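PDB 4DRS: pyruvate kinase from Cryptosporidium parvum, which probably catalyses the last step of glycolysis, passing phosphate from phosphoenolpyruvate to ADP to give pyruvate and ATP. Local coordinates for residues Q329-M334 with V359-E364; K336-T341 with G368-D373. All coordinates share one frame; numbering follows the deposited sequence.

Both contacts join the loop that follows strand 324-327 to the chain that leaves the eighth strand of the TIM barrel, 358-361, so their segments alternate along the sequence. Contact 1 is the buried one, centred about 12 Å from the centre of the chain. Contact 2 carries the same pairing out to the surface, about 20 Å from it, and the two centres are about 9 Å apart. Met334 couples them, with its SD 3.5 Å from Pro340 CD and its CE 3.6 Å from Arg339 CA. Contact 1 borders the ADP site, empty in this chain: the side chain of Met360 comes within about 3 Å of that of Arg74, an ADP-binding residue. Contact 2 lies away from that site.

Contact 1: residues Q329-M334 with V359-E364; sequences QMLESM and VMLSGE
Glu364 bridges to the backbone of Leu331, and this polar link organises the contact. Leu331 N donates to Glu364 OE2 at 2.7 Å, with an N-H...O angle of 139°; OE2 accepts through its anti lone pair, the one away from OE1. That other oxygen, OE1, accepts a weak bond from Ser362 N at 2.8 Å. A glutamate suits the place because the bend at chi2 (88°) folds its chain and brings CD round, from where the two oxygens serve one amide on each segment.

The extended Gln329 chain crosses Glu364 at a slant, its CG 3.5 Å from Glu364 OE2 and the amide and carboxylate planes almost perpendicular. Its NE2 ends 3.8 Å from Ser362 CB, next to Gly363, which has no side chain to obstruct it.

Apolar packing flanks the polar core. Leu331 CD1 meets Leu361 CD2 at 3.6 Å. Toward the start of strand 358-361, Met330 turns at chi3 (82°) to place CE 3.9 Å from Val359 CB. The carbonyl oxygen Met360 O lies beside the same methyl, 3.3 Å from Met330 CE. Helix 342-354 touches Met330 and Leu331, and helix 371-386 touches Val359 and Leu361.

The chemistry implies that a buried carboxylate ties the loops after barrel strands seven and eight together through Leu331 N. Its weak second bond is consistent with a modest restraint on the turn at Ser362, which touches Arg74 of the ADP site.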
loop_
_atom_site.group_PDB
_atom_site.type_symbol
_atom_site.label_atom_id
_atom_site.label_comp_id
_atom_site.label_asym_id
_atom_site.label_seq_id
_atom_site.Cartn_x
_atom_site.Cartn_y
_atom_site.Cartn_z
ATOM N N GLN A 329 15.592 21.047 26.804
ATOM C CA GLN A 329 16.901 20.884 27.449
ATOM C C GLN A 329 17.286 19.402 27.468
ATOM O O GLN A 329 17.351 18.768 28.527
ATOM C CB GLN A 329 16.920 21.504 28.855
ATOM C CG GLN A 329 18.317 21.777 29.393
ATOM C CD GLN A 329 18.303 22.357 30.792
ATOM O OE1 GLN A 329 17.848 21.718 31.741
ATOM N NE2 GLN A 329 18.817 23.573 30.929
ATOM N N MET A 330 17.534 18.866 26.278
ATOM C CA MET A 330 17.698 17.425 26.088
ATOM C C MET A 330 18.942 16.821 26.748
ATOM O O MET A 330 18.935 15.643 27.107
ATOM C CB MET A 330 17.658 17.072 24.598
ATOM C CG MET A 330 16.287 17.237 23.958
ATOM S SD MET A 330 15.850 18.952 23.624
ATOM C CE MET A 330 16.712 19.189 22.071
ATOM N N LEU A 331 19.994 17.619 26.917
ATOM C CA LEU A 331 21.258 17.102 27.457
ATOM C C LEU A 331 21.622 17.696 28.826
ATOM O O LEU A 331 22.719 18.228 29.012
ATOM C CB LEU A 331 22.403 17.287 26.443
ATOM C CG LEU A 331 22.228 16.825 24.984
ATOM C CD1 LEU A 331 23.439 17.216 24.151
ATOM C CD2 LEU A 331 21.971 15.328 24.865
ATOM N N GLU A 332 20.699 17.578 29.783
ATOM C CA GLU A 332 20.892 18.081 31.154
ATOM C C GLU A 332 22.212 17.639 31.781
ATOM O O GLU A 332 22.952 18.462 32.317
ATOM C CB GLU A 332 19.739 17.639 32.061
ATOM C CG GLU A 332 18.443 18.414 31.881
ATOM C CD GLU A 332 17.297 17.822 32.680
ATOM O OE1 GLU A 332 17.040 16.607 32.550
ATOM O OE2 GLU A 332 16.644 18.574 33.432
ATOM N N SER A 333 22.492 16.339 31.702
ATOM C CA SER A 333 23.688 15.737 32.296
ATOM C C SER A 333 25.008 16.314 31.776
ATOM O O SER A 333 26.068 16.049 32.343
ATOM C CB SER A 333 23.667 14.215 32.105
ATOM O OG SER A 333 24.922 13.627 32.408
ATOM N N MET A 334 24.937 17.108 30.710
ATOM C CA MET A 334 26.140 17.656 30.080
ATOM C C MET A 334 26.482 19.080 30.538
ATOM O O MET A 334 27.228 19.804 29.866
ATOM C CB MET A 334 26.041 17.558 28.554
ATOM C CG MET A 334 25.911 16.127 28.058
ATOM S SD MET A 334 26.222 15.933 26.295
ATOM C CE MET A 334 28.014 15.996 26.261
ATOM N N VAL A 359 16.899 21.035 16.643
ATOM C CA VAL A 359 17.008 20.721 18.056
ATOM C C VAL A 359 17.747 21.871 18.729
ATOM O O VAL A 359 18.603 22.514 18.114
ATOM C CB VAL A 359 17.712 19.367 18.302
ATOM C CG1 VAL A 359 16.827 18.230 17.818
ATOM C CG2 VAL A 359 19.069 19.311 17.608
ATOM N N MET A 360 17.399 22.138 19.980
ATOM C CA MET A 360 17.972 23.257 20.702
ATOM C C MET A 360 18.625 22.830 22.009
ATOM O O MET A 360 18.037 22.079 22.784
ATOM C CB MET A 360 16.897 24.308 20.974
ATOM C CG MET A 360 17.431 25.609 21.547
ATOM S SD MET A 360 16.098 26.733 21.975
ATOM C CE MET A 360 15.970 26.451 23.738
ATOM N N LEU A 361 19.840 23.325 22.238
ATOM C CA LEU A 361 20.540 23.179 23.515
ATOM C C LEU A 361 20.332 24.409 24.380
ATOM O O LEU A 361 20.460 25.535 23.902
ATOM C CB LEU A 361 22.038 22.988 23.287
ATOM C CG LEU A 361 22.528 21.617 22.838
ATOM C CD1 LEU A 361 24.007 21.679 22.500
ATOM C CD2 LEU A 361 22.272 20.563 23.903
ATOM N N SER A 362 20.017 24.190 25.652
ATOM C CA SER A 362 19.781 25.291 26.582
ATOM C C SER A 362 20.996 25.572 27.470
ATOM O O SER A 362 21.935 26.251 27.046
ATOM C CB SER A 362 18.522 25.034 27.419
ATOM O OG SER A 362 17.371 25.576 26.790
ATOM N N GLY A 363 20.972 25.045 28.695
ATOM C CA GLY A 363 22.039 25.271 29.671
ATOM C C GLY A 363 23.286 24.428 29.463
ATOM O O GLY A 363 24.240 24.522 30.237
ATOM N N GLU A 364 23.276 23.604 28.417
ATOM C CA GLU A 364 24.417 22.761 28.063
ATOM C C GLU A 364 25.543 23.611 27.487
ATOM O O GLU A 364 26.724 23.345 27.728
ATOM C CB GLU A 364 24.001 21.694 27.047
ATOM C CG GLU A 364 22.962 20.702 27.553
ATOM C CD GLU A 364 21.521 21.148 27.343
ATOM O OE1 GLU A 364 21.248 22.367 27.303
ATOM O OE2 GLU A 364 20.643 20.267 27.226
#

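Contact 2: residues K336-T341 with G368-D373; sequences KSNRPT and GAFPFD
The aromatic ring of Phe370 lies against the backbone of Lys336, Ser337 and Asn338, so one side chain meets three successive residues of the loop. Asn338 CA sits over the centre of one ring face, 4.1 Å from the centroid and only 11° off the ring normal, a clear CH-pi contact. Around the ring the approach changes: Ser337 O comes obliquely to within 3.2 Å of Phe370 CD2, while Lys336 C lies at the edge, 4.2 Å from Phe370 CE2. Chi1 of Phe370 (-55°) sets CG anti to the carbonyl carbon, on a CB that points toward the loop. A phenylalanine suits this place, since its flat face receives the CA-H of Asn338 and its rim meets the main chain of Lys336.

Further contact comes from the acid at the start of the helix, where Asp373 CB lies 3.5 Å from Asn338 O.

Within the loop, Ser337 OG donates to Arg339 O at 3.2 Å, on a lone pair in the carbonyl plane. The short hydroxyl side chain thereby links Ser337 to the carbonyl two residues on, across Asn338. Arg339 also packs on Pro303 of the second subunit.

In the fold, Phe370 occupies the N-cap position of helix 371-386, and Arg339 and Pro340 rest on Val377 of that helix. The loop running from strand 324-327 to helix 342-354 thus lies against the start of helix 371-386.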
loop_
_atom_site.group_PDB
_atom_site.type_symbol
_atom_site.label_atom_id
_atom_site.label_comp_id
_atom_site.label_asym_id
_atom_site.label_seq_id
_atom_site.Cartn_x
_atom_site.Cartn_y
_atom_site.Cartn_z
ATOM N N LYS A 336 27.454 19.120 33.805
ATOM C CA LYS A 336 28.402 18.660 34.821
ATOM C C LYS A 336 29.090 17.340 34.445
ATOM O O LYS A 336 29.692 16.686 35.301
ATOM C CB LYS A 336 27.691 18.511 36.172
ATOM C CG LYS A 336 27.364 19.823 36.873
ATOM C CD LYS A 336 26.287 19.646 37.940
ATOM C CE LYS A 336 26.770 18.841 39.141
ATOM N NZ LYS A 336 27.768 19.576 39.970
ATOM N N SER A 337 29.001 16.952 33.173
ATOM C CA SER A 337 29.595 15.695 32.702
ATOM C C SER A 337 30.101 15.782 31.260
ATOM O O SER A 337 29.519 16.486 30.430
ATOM C CB SER A 337 28.602 14.537 32.856
ATOM O OG SER A 337 29.179 13.297 32.489
ATOM N N ASN A 338 31.183 15.053 30.984
ATOM C CA ASN A 338 31.833 15.021 29.670
ATOM C C ASN A 338 30.927 14.516 28.546
ATOM O O ASN A 338 31.027 14.970 27.404
ATOM C CB ASN A 338 33.106 14.164 29.742
ATOM C CG ASN A 338 33.837 14.079 28.413
ATOM O OD1 ASN A 338 34.218 15.096 27.831
ATOM N ND2 ASN A 338 34.043 12.860 27.930
ATOM N N ARG A 339 30.047 13.576 28.880
ATOM C CA ARG A 339 29.151 12.970 27.902
ATOM C C ARG A 339 27.787 12.662 28.538
ATOM O O ARG A 339 27.693 12.529 29.764
ATOM C CB ARG A 339 29.797 11.710 27.322
ATOM C CG ARG A 339 29.782 11.648 25.800
ATOM C CD ARG A 339 30.678 10.538 25.279
ATOM N NE ARG A 339 30.245 9.223 25.746
ATOM C CZ ARG A 339 30.989 8.120 25.695
ATOM N NH1 ARG A 339 32.216 8.156 25.191
ATOM N NH2 ARG A 339 30.499 6.973 26.145
ATOM N N PRO A 340 26.724 12.548 27.711
ATOM C CA PRO A 340 25.398 12.369 28.287
ATOM C C PRO A 340 25.086 10.906 28.577
ATOM O O PRO A 340 25.939 10.031 28.390
ATOM C CB PRO A 340 24.484 12.875 27.175
ATOM C CG PRO A 340 25.201 12.488 25.927
ATOM C CD PRO A 340 26.676 12.511 26.236
ATOM N N THR A 341 23.864 10.652 29.033
ATOM C CA THR A 341 23.385 9.292 29.210
ATOM C C THR A 341 22.477 8.919 28.045
ATOM O O THR A 341 22.055 9.789 27.279
ATOM C CB THR A 341 22.653 9.114 30.552
ATOM O OG1 THR A 341 21.576 10.058 30.641
ATOM C CG2 THR A 341 23.622 9.315 31.720
ATOM N N GLY A 368 26.965 25.633 30.888
ATOM C CA GLY A 368 27.460 24.284 31.152
ATOM C C GLY A 368 28.974 24.218 31.238
ATOM O O GLY A 368 29.675 25.113 30.758
ATOM N N ALA A 369 29.478 23.151 31.854
ATOM C CA ALA A 369 30.917 22.938 31.978
ATOM C C ALA A 369 31.520 22.395 30.683
ATOM O O ALA A 369 32.711 22.581 30.426
ATOM C CB ALA A 369 31.224 22.010 33.145
ATOM N N PHE A 370 30.694 21.732 29.872
ATOM C CA PHE A 370 31.147 21.128 28.616
ATOM C C PHE A 370 30.249 21.503 27.429
ATOM O O PHE A 370 29.489 20.664 26.934
ATOM C CB PHE A 370 31.255 19.602 28.761
ATOM C CG PHE A 370 32.138 19.160 29.898
ATOM C CD1 PHE A 370 33.520 19.082 29.737
ATOM C CD2 PHE A 370 31.590 18.824 31.134
ATOM C CE1 PHE A 370 34.336 18.678 30.785
ATOM C CE2 PHE A 370 32.401 18.417 32.185
ATOM C CZ PHE A 370 33.774 18.345 32.010
ATOM N N PRO A 371 30.343 22.767 26.961
ATOM C CA PRO A 371 29.490 23.260 25.876
ATOM C C PRO A 371 29.810 22.633 24.518
ATOM O O PRO A 371 28.889 22.300 23.766
ATOM C CB PRO A 371 29.786 24.771 25.844
ATOM C CG PRO A 371 30.514 25.071 27.115
ATOM C CD PRO A 371 31.263 23.815 27.433
ATOM N N PHE A 372 31.097 22.473 24.216
ATOM C CA PHE A 372 31.543 21.948 22.922
ATOM C C PHE A 372 31.243 20.462 22.736
ATOM O O PHE A 372 30.841 20.040 21.649
ATOM C CB PHE A 372 33.034 22.215 22.708
ATOM C CG PHE A 372 33.403 23.665 22.788
ATOM C CD1 PHE A 372 33.186 24.513 21.705
ATOM C CD2 PHE A 372 33.968 24.188 23.950
ATOM C CE1 PHE A 372 33.526 25.853 21.780
ATOM C CE2 PHE A 372 34.310 25.530 24.031
ATOM C CZ PHE A 372 34.089 26.360 22.944
ATOM N N ASP A 373 31.442 19.683 23.800
ATOM C CA ASP A 373 31.151 18.249 23.792
ATOM C C ASP A 373 29.685 17.952 23.460
ATOM O O ASP A 373 29.397 17.073 22.646
ATOM C CB ASP A 373 31.525 17.616 25.138
ATOM C CG ASP A 373 33.029 17.546 25.359
ATOM O OD1 ASP A 373 33.760 17.158 24.419
ATOM O OD2 ASP A 373 33.480 17.869 26.482
#